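Local coordinates for beta-L-arabinobiosidase (Bacteroides thetaiotaomicron, PDB 5MQR), which probably hydrolyses glycosidic bonds during plant pectin breakdown by a gut bacterium, with beta-L-arabinobiosidase or exo-alpha-sialidase activity proposed, at residues Y1061-N1073 / C1079-E1091. Residues are numbered along the deposited sequence; the frame is centred on the assembly and turned at random.
Sequences YHGHNLTILWDKN and CGKGLRIFVNGKE
Asn1088 reaches back across to the start of the opposite strand with its side-chain amide: OD1 accepts the backbone N-H of Asn1065 at 2.8 Å, nearly along the C=O axis. With CG anti to its own carbonyl carbon (chi1 -58°), the amide comes to lie next to the imidazole of His1064, the two planes only 7° apart, and ND2 stands 3.8 Å from His1064 CD2. The same CD2 meets CG1 of Val1087 at 3.6 Å. The far side of the ring is held from the preceding turn, where ND1 donates to His1062 O at 3.0 Å with that oxygen in the ring plane. An alanine in place of His1064 would probably leave Val1087 CG1 and the Asn1088 amide without their flat neighbour and His1062 O without its donor.

Strands 1064-1071 and 1082-1087 form an antiparallel beta hairpin, the third and fourth strands of a five-stranded antiparallel sheet within the family 65-type C-terminal domain; a type I' turn leads from 1053-1061 into the first, and a second one carries 1082-1087 on into 1090-1095. Leu1066, Ile1068, Trp1070, Leu1083, Ile1085 and Val1087 share one face, where Ile1040 and Ile1042 pack on several of them. There Trp1070, whose CG is anti to the backbone N (chi1 166°), brings the edge of its indole to the facing backbone, CE3 lying 3.4 Å from Leu1083 N, while NE1 donates to Trp1051 O.

On the other face, Leu1069 points CD2 obliquely at Phe1086 CE1, 3.8 Å away, and CD1 at Cys1079 SG. Beyond them Arg1084 runs off toward Glu1091, its NH1 making a salt bridge of 2.7 Å to OE1, which lies in the guanidinium plane, while NH2 donates to Lys1081 O.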
ATOM      1  N   TYR A1061      -1.177   3.315 -19.263  1.00 23.11           N
ATOM      2  CA  TYR A1061      -1.683   4.625 -19.654  1.00 23.44           C
ATOM      3  C   TYR A1061      -0.482   5.465 -20.048  1.00 23.66           C
ATOM      4  O   TYR A1061       0.369   5.738 -19.200  1.00 23.21           O
ATOM      5  CB  TYR A1061      -2.433   5.272 -18.474  1.00 23.15           C
ATOM      6  CG  TYR A1061      -2.970   6.654 -18.784  1.00 24.14           C
ATOM      7  CD1 TYR A1061      -4.208   6.820 -19.428  1.00 24.52           C
ATOM      8  CD2 TYR A1061      -2.240   7.810 -18.460  1.00 24.66           C
ATOM      9  CE1 TYR A1061      -4.705   8.088 -19.726  1.00 25.01           C
ATOM     10  CE2 TYR A1061      -2.732   9.076 -18.755  1.00 25.25           C
ATOM     11  CZ  TYR A1061      -3.963   9.211 -19.390  1.00 25.44           C
ATOM     12  OH  TYR A1061      -4.453  10.448 -19.697  1.00 26.06           O
ATOM     13  N   HIS A1062      -0.407   5.870 -21.314  1.00 24.07           N
ATOM     14  CA  HIS A1062       0.689   6.718 -21.810  1.00 24.81           C
ATOM     15  C   HIS A1062       2.100   6.120 -21.568  1.00 24.94           C
ATOM     16  O   HIS A1062       3.063   6.831 -21.239  1.00 25.06           O
ATOM     17  CB  HIS A1062       0.602   8.138 -21.200  1.00 25.17           C
ATOM     18  CG  HIS A1062      -0.533   8.953 -21.720  1.00 25.38           C
ATOM     19  ND1 HIS A1062      -0.398  10.281 -22.044  1.00 25.64           N
ATOM     20  CD2 HIS A1062      -1.821   8.633 -21.972  1.00 25.54           C
ATOM     21  CE1 HIS A1062      -1.552  10.745 -22.476  1.00 26.12           C
ATOM     22  NE2 HIS A1062      -2.433   9.763 -22.447  1.00 25.92           N
ATOM     23  N   GLY A1063       2.223   4.814 -21.764  1.00 24.57           N
ATOM     24  CA  GLY A1063       3.506   4.137 -21.553  1.00 24.97           C
ATOM     25  C   GLY A1063       3.956   3.961 -20.120  1.00 24.78           C
ATOM     26  O   GLY A1063       5.054   3.533 -19.899  1.00 25.67           O
ATOM     27  N   HIS A1064       3.087   4.255 -19.153  1.00 24.81           N
ATOM     28  CA  HIS A1064       3.363   4.126 -17.727  1.00 24.20           C
ATOM     29  C   HIS A1064       2.334   3.196 -17.113  1.00 22.86           C
ATOM     30  O   HIS A1064       1.250   3.044 -17.655  1.00 22.51           O
ATOM     31  CB  HIS A1064       3.274   5.496 -17.071  1.00 24.83           C
ATOM     32  CG  HIS A1064       4.415   6.389 -17.423  1.00 26.11           C
ATOM     33  ND1 HIS A1064       4.538   6.987 -18.665  1.00 27.08           N
ATOM     34  CD2 HIS A1064       5.505   6.763 -16.712  1.00 26.41           C
ATOM     35  CE1 HIS A1064       5.651   7.700 -18.696  1.00 27.53           C
ATOM     36  NE2 HIS A1064       6.252   7.583 -17.523  1.00 27.38           N
ATOM     37  N   ASN A1065       2.686   2.571 -16.005  1.00 22.16           N
ATOM     38  CA  ASN A1065       1.790   1.671 -15.284  1.00 22.60           C
ATOM     39  C   ASN A1065       1.134   2.414 -14.126  1.00 22.69           C
ATOM     40  O   ASN A1065       1.846   2.832 -13.218  1.00 23.06           O
ATOM     41  CB  ASN A1065       2.560   0.463 -14.757  1.00 22.54           C
ATOM     42  CG  ASN A1065       3.144  -0.377 -15.882  1.00 22.63           C
ATOM     43  OD1 ASN A1065       2.427  -0.810 -16.779  1.00 22.36           O
ATOM     44  ND2 ASN A1065       4.437  -0.584 -15.851  1.00 22.48           N
ATOM     45  N   LEU A1066      -0.193   2.603 -14.154  1.00 22.43           N
ATOM     46  CA  LEU A1066      -0.851   3.375 -13.095  1.00 22.58           C
ATOM     47  C   LEU A1066      -1.578   2.511 -12.125  1.00 22.05           C
ATOM     48  O   LEU A1066      -2.079   1.427 -12.466  1.00 22.16           O
ATOM     49  CB  LEU A1066      -1.837   4.443 -13.618  1.00 23.42           C
ATOM     50  CG  LEU A1066      -1.418   5.455 -14.682  1.00 24.32           C
ATOM     51  CD1 LEU A1066      -2.435   6.601 -14.798  1.00 25.45           C
ATOM     52  CD2 LEU A1066      -0.055   6.009 -14.447  1.00 24.51           C
ATOM     53  N   THR A1067      -1.652   3.030 -10.907  1.00 22.03           N
ATOM     54  CA  THR A1067      -2.464   2.455  -9.845  1.00 22.15           C
ATOM     55  C   THR A1067      -3.278   3.564  -9.225  1.00 22.05           C
ATOM     56  O   THR A1067      -2.754   4.634  -8.956  1.00 22.54           O
ATOM     57  CB  THR A1067      -1.579   1.875  -8.740  1.00 21.73           C
ATOM     58  OG1 THR A1067      -0.581   1.064  -9.338  1.00 21.79           O
ATOM     59  CG2 THR A1067      -2.376   1.086  -7.746  1.00 21.45           C
ATOM     60  N   ILE A1068      -4.550   3.309  -8.991  1.00 21.93           N
ATOM     61  CA  ILE A1068      -5.394   4.257  -8.279  1.00 21.94           C
ATOM     62  C   ILE A1068      -6.015   3.475  -7.148  1.00 21.34           C
ATOM     63  O   ILE A1068      -6.631   2.447  -7.371  1.00 20.39           O
ATOM     64  CB  ILE A1068      -6.532   4.812  -9.174  1.00 22.24           C
ATOM     65  CG1 ILE A1068      -5.954   5.574 -10.370  1.00 22.54           C
ATOM     66  CG2 ILE A1068      -7.489   5.677  -8.354  1.00 22.46           C
ATOM     67  CD1 ILE A1068      -6.924   5.731 -11.517  1.00 23.06           C
ATOM     68  N   LEU A1069      -5.867   3.991  -5.943  1.00 21.59           N
ATOM     69  CA  LEU A1069      -6.411   3.340  -4.806  1.00 22.23           C
ATOM     70  C   LEU A1069      -6.959   4.276  -3.757  1.00 21.89           C
ATOM     71  O   LEU A1069      -6.593   5.455  -3.665  1.00 22.28           O
ATOM     72  CB  LEU A1069      -5.381   2.390  -4.198  1.00 22.91           C
ATOM     73  CG  LEU A1069      -4.091   2.902  -3.554  1.00 23.62           C
ATOM     74  CD1 LEU A1069      -4.317   3.414  -2.126  1.00 23.46           C
ATOM     75  CD2 LEU A1069      -3.057   1.770  -3.562  1.00 23.35           C
ATOM     76  N   TRP A1070      -7.841   3.691  -2.972  1.00 21.18           N
ATOM     77  CA  TRP A1070      -8.549   4.358  -1.919  1.00 21.62           C
ATOM     78  C   TRP A1070      -8.472   3.442  -0.714  1.00 21.54           C
ATOM     79  O   TRP A1070      -8.712   2.250  -0.827  1.00 20.30           O
ATOM     80  CB  TRP A1070     -10.012   4.571  -2.314  1.00 21.58           C
ATOM     81  CG  TRP A1070     -10.880   4.958  -1.166  1.00 21.84           C
ATOM     82  CD1 TRP A1070     -11.835   4.193  -0.588  1.00 22.01           C
ATOM     83  CD2 TRP A1070     -10.837   6.189  -0.415  1.00 21.91           C
ATOM     84  NE1 TRP A1070     -12.413   4.873   0.467  1.00 22.21           N
ATOM     85  CE2 TRP A1070     -11.826   6.101   0.590  1.00 22.01           C
ATOM     86  CE3 TRP A1070     -10.076   7.361  -0.509  1.00 22.23           C
ATOM     87  CZ2 TRP A1070     -12.082   7.145   1.507  1.00 22.38           C
ATOM     88  CZ3 TRP A1070     -10.332   8.418   0.410  1.00 22.86           C
ATOM     89  CH2 TRP A1070     -11.329   8.294   1.398  1.00 22.67           C
ATOM     90  N   ASP A1071      -8.136   4.011   0.438  1.00 22.90           N
ATOM     91  CA  ASP A1071      -7.952   3.224   1.669  1.00 23.12           C
ATOM     92  C   ASP A1071      -8.297   4.134   2.814  1.00 24.26           C
ATOM     93  O   ASP A1071      -7.478   4.914   3.289  1.00 23.63           O
ATOM     94  CB  ASP A1071      -6.518   2.697   1.759  1.00 22.16           C
ATOM     95  CG  ASP A1071      -6.358   1.525   2.740  1.00 21.94           C
ATOM     96  OD1 ASP A1071      -7.279   1.253   3.568  1.00 21.45           O
ATOM     97  OD2 ASP A1071      -5.273   0.870   2.688  1.00 20.99           O
ATOM     98  N   LYS A1072      -9.546   4.057   3.227  1.00 26.37           N
ATOM     99  CA  LYS A1072     -10.071   4.968   4.228  1.00 28.35           C
ATOM    100  C   LYS A1072      -9.326   4.882   5.549  1.00 27.45           C
ATOM    101  O   LYS A1072      -9.018   5.904   6.140  1.00 27.72           O
ATOM    102  CB  LYS A1072     -11.534   4.664   4.480  1.00 30.37           C
ATOM    103  CG  LYS A1072     -12.228   5.666   5.389  1.00 33.25           C
ATOM    104  CD  LYS A1072     -13.523   5.075   5.928  1.00 34.90           C
ATOM    105  CE  LYS A1072     -14.056   5.905   7.087  1.00 37.24           C
ATOM    106  NZ  LYS A1072     -14.731   4.998   8.060  1.00 39.33           N
ATOM    107  N   ASN A1073      -9.082   3.661   5.999  1.00 26.51           N
ATOM    108  CA  ASN A1073      -8.480   3.405   7.303  1.00 26.95           C
ATOM    109  C   ASN A1073      -6.998   3.037   7.246  1.00 26.25           C
ATOM    110  O   ASN A1073      -6.367   2.906   8.293  1.00 25.72           O
ATOM    111  CB  ASN A1073      -9.265   2.279   8.013  1.00 27.37           C
ATOM    112  CG  ASN A1073     -10.720   2.639   8.243  1.00 27.83           C
ATOM    113  OD1 ASN A1073     -11.614   1.842   7.992  1.00 29.64           O
ATOM    114  ND2 ASN A1073     -10.959   3.849   8.674  1.00 28.01           N
ATOM    115  N   CYS A1079      -0.201   1.813   2.727  1.00 27.51           N
ATOM    116  CA  CYS A1079       0.607   2.855   2.113  1.00 28.04           C
ATOM    117  C   CYS A1079       0.051   4.228   2.466  1.00 27.84           C
ATOM    118  O   CYS A1079       0.314   5.192   1.761  1.00 27.87           O
ATOM    119  CB  CYS A1079       0.663   2.653   0.593  1.00 28.63           C
ATOM    120  SG  CYS A1079      -0.950   2.947  -0.188  1.00 30.84           S
ATOM    121  N   GLY A1080      -0.709   4.319   3.562  1.00 27.74           N
ATOM    122  CA  GLY A1080      -1.348   5.582   3.962  1.00 28.82           C
ATOM    123  C   GLY A1080      -2.849   5.617   3.726  1.00 28.73           C
ATOM    124  O   GLY A1080      -3.397   4.793   3.000  1.00 28.41           O
ATOM    125  N   LYS A1081      -3.517   6.559   4.373  1.00 28.36           N
ATOM    126  CA  LYS A1081      -4.943   6.712   4.205  1.00 28.69           C
ATOM    127  C   LYS A1081      -5.264   7.590   2.997  1.00 28.00           C
ATOM    128  O   LYS A1081      -4.451   8.387   2.555  1.00 27.50           O
ATOM    129  CB  LYS A1081      -5.553   7.325   5.446  1.00 30.34           C
ATOM    130  CG  LYS A1081      -5.378   6.474   6.682  1.00 32.31           C
ATOM    131  CD  LYS A1081      -6.202   7.063   7.822  1.00 34.44           C
ATOM    132  CE  LYS A1081      -5.951   6.373   9.145  1.00 35.85           C
ATOM    133  NZ  LYS A1081      -6.922   6.875  10.179  1.00 38.21           N
ATOM    134  N   GLY A1082      -6.464   7.422   2.472  1.00 27.19           N
ATOM    135  CA  GLY A1082      -6.987   8.285   1.432  1.00 27.01           C
ATOM    136  C   GLY A1082      -6.836   7.753   0.018  1.00 26.02           C
ATOM    137  O   GLY A1082      -6.657   6.547  -0.201  1.00 25.75           O
ATOM    138  N   LEU A1083      -6.925   8.683  -0.926  1.00 25.26           N
ATOM    139  CA  LEU A1083      -6.947   8.400  -2.338  1.00 25.42           C
ATOM    140  C   LEU A1083      -5.553   8.627  -2.888  1.00 25.06           C
ATOM    141  O   LEU A1083      -5.024   9.703  -2.737  1.00 25.35           O
ATOM    142  CB  LEU A1083      -7.937   9.356  -3.035  1.00 25.78           C
ATOM    143  CG  LEU A1083      -8.042   9.268  -4.558  1.00 25.64           C
ATOM    144  CD1 LEU A1083      -8.525   7.887  -4.998  1.00 25.30           C
ATOM    145  CD2 LEU A1083      -8.954  10.379  -5.080  1.00 26.25           C
ATOM    146  N   ARG A1084      -4.976   7.639  -3.561  1.00 25.11           N
ATOM    147  CA  ARG A1084      -3.603   7.764  -4.050  1.00 25.78           C
ATOM    148  C   ARG A1084      -3.462   7.262  -5.460  1.00 25.03           C
ATOM    149  O   ARG A1084      -4.125   6.316  -5.858  1.00 25.23           O
ATOM    150  CB  ARG A1084      -2.645   6.980  -3.164  1.00 26.29           C
ATOM    151  CG  ARG A1084      -2.346   7.703  -1.884  1.00 27.67           C
ATOM    152  CD  ARG A1084      -1.520   6.876  -0.898  1.00 28.81           C
ATOM    153  NE  ARG A1084      -1.810   7.365   0.448  1.00 29.83           N
ATOM    154  CZ  ARG A1084      -1.106   8.274   1.100  1.00 30.84           C
ATOM    155  NH1 ARG A1084       0.009   8.756   0.585  1.00 31.68           N
ATOM    156  NH2 ARG A1084      -1.504   8.674   2.296  1.00 31.07           N
ATOM    157  N   ILE A1085      -2.575   7.910  -6.190  1.00 24.80           N
ATOM    158  CA  ILE A1085      -2.214   7.537  -7.546  1.00 24.75           C
ATOM    159  C   ILE A1085      -0.748   7.143  -7.532  1.00 24.69           C
ATOM    160  O   ILE A1085       0.072   7.880  -6.980  1.00 24.14           O
ATOM    161  CB  ILE A1085      -2.355   8.713  -8.509  1.00 24.89           C
ATOM    162  CG1 ILE A1085      -3.822   9.140  -8.569  1.00 25.63           C
ATOM    163  CG2 ILE A1085      -1.826   8.348  -9.908  1.00 24.77           C
ATOM    164  CD1 ILE A1085      -4.036  10.469  -9.265  1.00 26.06           C
ATOM    165  N   PHE A1086      -0.429   6.006  -8.154  1.00 24.18           N
ATOM    166  CA  PHE A1086       0.951   5.597  -8.330  1.00 24.45           C
ATOM    167  C   PHE A1086       1.267   5.513  -9.819  1.00 24.31           C
ATOM    168  O   PHE A1086       0.433   5.108 -10.619  1.00 22.98           O
ATOM    169  CB  PHE A1086       1.246   4.259  -7.635  1.00 24.44           C
ATOM    170  CG  PHE A1086       1.094   4.295  -6.130  1.00 25.11           C
ATOM    171  CD1 PHE A1086      -0.166   4.290  -5.538  1.00 25.15           C
ATOM    172  CD2 PHE A1086       2.221   4.294  -5.291  1.00 25.68           C
ATOM    173  CE1 PHE A1086      -0.316   4.322  -4.149  1.00 25.37           C
ATOM    174  CE2 PHE A1086       2.083   4.336  -3.898  1.00 25.66           C
ATOM    175  CZ  PHE A1086       0.805   4.338  -3.324  1.00 25.60           C
ATOM    176  N   VAL A1087       2.492   5.905 -10.154  1.00 24.98           N
ATOM    177  CA  VAL A1087       3.081   5.738 -11.476  1.00 25.65           C
ATOM    178  C   VAL A1087       4.292   4.810 -11.316  1.00 25.70           C
ATOM    179  O   VAL A1087       5.226   5.147 -10.586  1.00 26.78           O
ATOM    180  CB  VAL A1087       3.529   7.098 -12.036  1.00 25.81           C
ATOM    181  CG1 VAL A1087       4.218   6.952 -13.395  1.00 25.96           C
ATOM    182  CG2 VAL A1087       2.333   8.029 -12.102  1.00 26.68           C
ATOM    183  N   ASN A1088       4.273   3.663 -11.989  1.00 25.83           N
ATOM    184  CA  ASN A1088       5.310   2.627 -11.856  1.00 26.32           C
ATOM    185  C   ASN A1088       5.677   2.374 -10.404  1.00 26.20           C
ATOM    186  O   ASN A1088       6.849   2.297 -10.041  1.00 26.98           O
ATOM    187  CB  ASN A1088       6.531   2.995 -12.690  1.00 26.74           C
ATOM    188  CG  ASN A1088       6.184   3.170 -14.163  1.00 27.72           C
ATOM    189  OD1 ASN A1088       5.147   2.711 -14.637  1.00 26.85           O
ATOM    190  ND2 ASN A1088       7.039   3.855 -14.884  1.00 28.88           N
ATOM    191  N   GLY A1089       4.639   2.260  -9.582  1.00 26.40           N
ATOM    192  CA  GLY A1089       4.777   1.989  -8.163  1.00 26.63           C
ATOM    193  C   GLY A1089       5.296   3.093  -7.276  1.00 26.78           C
ATOM    194  O   GLY A1089       5.551   2.842  -6.107  1.00 26.75           O
ATOM    195  N   LYS A1090       5.464   4.299  -7.812  1.00 28.17           N
ATOM    196  CA  LYS A1090       5.881   5.466  -7.027  1.00 30.01           C
ATOM    197  C   LYS A1090       4.698   6.420  -6.938  1.00 29.88           C
ATOM    198  O   LYS A1090       4.051   6.731  -7.962  1.00 29.27           O
ATOM    199  CB  LYS A1090       7.077   6.154  -7.683  1.00 31.89           C
ATOM    200  CG  LYS A1090       8.322   5.275  -7.768  1.00 35.59           C
ATOM    201  CD  LYS A1090       8.902   4.977  -6.377  1.00 37.27           C
ATOM    202  CE  LYS A1090      10.247   4.244  -6.437  1.00 39.56           C
ATOM    203  NZ  LYS A1090      10.496   3.429  -5.184  1.00 39.79           N
ATOM    204  N   GLU A1091       4.407   6.873  -5.722  1.00 29.98           N
ATOM    205  CA  GLU A1091       3.270   7.753  -5.485  1.00 30.34           C
ATOM    206  C   GLU A1091       3.432   9.053  -6.254  1.00 30.18           C
ATOM    207  O   GLU A1091       4.498   9.665  -6.228  1.00 29.20           O
ATOM    208  CB  GLU A1091       3.092   8.063  -3.996  1.00 31.36           C
ATOM    209  CG  GLU A1091       1.991   9.091  -3.765  1.00 32.96           C
ATOM    210  CD  GLU A1091       1.644   9.322  -2.311  1.00 33.97           C
ATOM    211  OE1 GLU A1091       1.695   8.368  -1.494  1.00 35.11           O
ATOM    212  OE2 GLU A1091       1.301  10.483  -2.007  1.00 35.28           O
TER
HETATM  213  O   HOH W   1       7.162   3.822 -17.896  1.00 35.94           O
HETATM  214  O   HOH W   2       1.802   2.070 -10.493  1.00 19.13           O
HETATM  215  O   HOH W   3      -3.120   2.315   2.340  1.00 26.38           O
HETATM  216  O   HOH W   4      -9.641   6.049   9.740  1.00 33.46           O